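Local coordinates for 4-oxalmesaconate hydratase (Pseudomonas putida, PDB 5CGZ), which hydrates the enol of oxalomesaconate to 4-carboxy-4-hydroxy-2-oxoadipate, the third step of gallate degradation, as a zinc-dependent lyase, at residues V6-A9 with D13-W16. Residues are numbered along the deposited sequence; the frame is centred on the assembly and turned at random.
Sequences VVSA and DFVW. With ZN (zinc ion), chain C.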
ATOM      1  N   VAL A   6      27.225 -10.470   0.432  1.00 28.96           N
ATOM      2  CA  VAL A   6      26.408 -10.028  -0.687  1.00 28.21           C
ATOM      3  C   VAL A   6      25.888 -11.263  -1.415  1.00 31.38           C
ATOM      4  O   VAL A   6      26.671 -12.136  -1.788  1.00 32.44           O
ATOM      5  CB  VAL A   6      27.207  -9.123  -1.652  1.00 30.92           C
ATOM      6  CG1 VAL A   6      26.354  -8.714  -2.859  1.00 27.04           C
ATOM      7  CG2 VAL A   6      27.720  -7.906  -0.907  1.00 25.13           C
ATOM      8  N   VAL A   7      24.572 -11.361  -1.582  1.00 30.75           N
ATOM      9  CA  VAL A   7      23.989 -12.468  -2.347  1.00 25.78           C
ATOM     10  C   VAL A   7      23.454 -11.976  -3.694  1.00 36.32           C
ATOM     11  O   VAL A   7      22.438 -11.278  -3.765  1.00 28.93           O
ATOM     12  CB  VAL A   7      22.871 -13.164  -1.577  1.00 30.72           C
ATOM     13  CG1 VAL A   7      22.350 -14.359  -2.375  1.00 29.94           C
ATOM     14  CG2 VAL A   7      23.386 -13.616  -0.220  1.00 29.15           C
ATOM     15  N   SER A   8      24.163 -12.361  -4.748  1.00 29.31           N
ATOM     16  CA  SER A   8      23.937 -11.886  -6.106  1.00 32.12           C
ATOM     17  C   SER A   8      23.266 -12.982  -6.945  1.00 34.54           C
ATOM     18  O   SER A   8      23.788 -14.095  -7.022  1.00 36.41           O
ATOM     19  CB  SER A   8      25.290 -11.471  -6.703  1.00 31.47           C
ATOM     20  OG  SER A   8      25.171 -10.910  -7.987  1.00 34.92           O
ATOM     21  N   ALA A   9      22.113 -12.705  -7.555  1.00 31.54           N
ATOM     22  CA  ALA A   9      21.429 -13.748  -8.337  1.00 33.30           C
ATOM     23  C   ALA A   9      22.276 -14.197  -9.534  1.00 33.91           C
ATOM     24  O   ALA A   9      22.427 -15.389  -9.806  1.00 33.95           O
ATOM     25  CB  ALA A   9      20.073 -13.263  -8.823  1.00 30.01           C
ATOM     26  N   ASP A  13      25.530  -8.827 -11.051  1.00 34.88           N
ATOM     27  CA  ASP A  13      24.691  -7.969 -10.231  1.00 33.52           C
ATOM     28  C   ASP A  13      25.423  -7.279  -9.085  1.00 36.11           C
ATOM     29  O   ASP A  13      25.176  -6.105  -8.827  1.00 33.90           O
ATOM     30  CB  ASP A  13      23.513  -8.773  -9.690  1.00 30.26           C
ATOM     31  CG  ASP A  13      22.420  -8.938 -10.724  1.00 35.41           C
ATOM     32  OD1 ASP A  13      22.052 -10.088 -11.040  1.00 34.13           O
ATOM     33  OD2 ASP A  13      21.933  -7.899 -11.219  1.00 43.03           O
ATOM     34  N   PHE A  14      26.324  -7.978  -8.399  1.00 31.62           N
ATOM     35  CA  PHE A  14      26.973  -7.351  -7.256  1.00 34.60           C
ATOM     36  C   PHE A  14      27.856  -6.195  -7.718  1.00 32.93           C
ATOM     37  O   PHE A  14      28.122  -5.277  -6.949  1.00 34.60           O
ATOM     38  CB  PHE A  14      27.784  -8.370  -6.422  1.00 32.51           C
ATOM     39  CG  PHE A  14      29.088  -8.808  -7.055  1.00 32.98           C
ATOM     40  CD1 PHE A  14      29.133  -9.908  -7.903  1.00 32.94           C
ATOM     41  CD2 PHE A  14      30.275  -8.149  -6.759  1.00 30.61           C
ATOM     42  CE1 PHE A  14      30.340 -10.327  -8.473  1.00 35.75           C
ATOM     43  CE2 PHE A  14      31.489  -8.558  -7.323  1.00 35.94           C
ATOM     44  CZ  PHE A  14      31.522  -9.650  -8.183  1.00 33.09           C
ATOM     45  N   VAL A  15      28.287  -6.222  -8.977  1.00 34.31           N
ATOM     46  CA  VAL A  15      29.137  -5.148  -9.486  1.00 33.58           C
ATOM     47  C   VAL A  15      28.311  -3.882  -9.741  1.00 35.29           C
ATOM     48  O   VAL A  15      28.649  -2.818  -9.238  1.00 35.25           O
ATOM     49  CB  VAL A  15      29.888  -5.568 -10.782  1.00 37.45           C
ATOM     50  CG1 VAL A  15      30.697  -4.398 -11.342  1.00 34.08           C
ATOM     51  CG2 VAL A  15      30.804  -6.753 -10.499  1.00 35.65           C
ATOM     52  N   TRP A  16      27.217  -3.997 -10.492  1.00 36.48           N
ATOM     53  CA  TRP A  16      26.368  -2.829 -10.760  1.00 34.12           C
ATOM     54  C   TRP A  16      25.781  -2.227  -9.490  1.00 34.45           C
ATOM     55  O   TRP A  16      25.719  -1.002  -9.342  1.00 33.80           O
ATOM     56  CB  TRP A  16      25.199  -3.177 -11.686  1.00 34.01           C
ATOM     57  CG  TRP A  16      25.519  -3.922 -12.949  1.00 36.84           C
ATOM     58  CD1 TRP A  16      25.038  -5.146 -13.318  1.00 36.03           C
ATOM     59  CD2 TRP A  16      26.351  -3.476 -14.029  1.00 37.44           C
ATOM     60  NE1 TRP A  16      25.529  -5.495 -14.556  1.00 38.59           N
ATOM     61  CE2 TRP A  16      26.339  -4.490 -15.012  1.00 38.29           C
ATOM     62  CE3 TRP A  16      27.104  -2.319 -14.261  1.00 39.12           C
ATOM     63  CZ2 TRP A  16      27.056  -4.386 -16.204  1.00 37.41           C
ATOM     64  CZ3 TRP A  16      27.814  -2.214 -15.448  1.00 38.64           C
ATOM     65  CH2 TRP A  16      27.787  -3.244 -16.402  1.00 41.73           C
TER
HETATM   66 ZN    ZN C 301      20.632 -10.206 -12.439  1.00 35.03          ZN
HETATM   67  O   HOH W   1      20.776  -8.203 -13.914  1.00 47.84           O
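Ser8, on strand 3-8, reaches across to the first turn of helix 13-27. Its hydroxyl stands anti to the backbone N (chi1 -176°), which carries OG off the strand toward the helix. There it takes the N-H of Phe14 in a weak, bent hydrogen bond, Ser8 OG to Phe14 N 3.2 Å with an N-H...O angle of 123°. The same oxygen, Ser8 OG, lies 3.2 Å from Asp13 CB, and its stronger partner is the carbonyl of His10, in the turn that joins strand to helix.

Two residues back on the strand, Val6 adds an apolar touch. The branch anti to its backbone N, CG1, comes within 3.9 Å of Phe14 CB, the two side chains crossing at about a right angle. Beyond CB the Phe14 ring leads away: with CG set between the backbone N and carbonyl carbon (chi1 75°), it keeps Ser8 OG near its plane at one edge and packs against Val34 and Cys36 of strand 31-36 and Ala67 and Leu74 of helix 56-74.

Asp13 sends its carboxylate into the metal site, CG anti to the carbonyl carbon. Asp13 OD1 binds zinc at 2.0 Å, whereas Asp13 OD2 stays 2.9 Å from the metal and forms a salt bridge with Arg17, one turn further along the helix. His10, Glu44, His123 and a water at 2.5 Å from the zinc complete the site.

This is the strand-to-helix step of the beta-alpha-beta unit 3-8, 13-27, 31-36 in the Rossmann-like fold of the MshB deacetylase family. Ser8, bonded to His10 O and weakly to Phe14 N, probably helps link the His10 turn to the helix start, while the Arg17 salt bridge to Asp13 OD2 probably limits the carboxylate's rotation as OD1 holds the zinc.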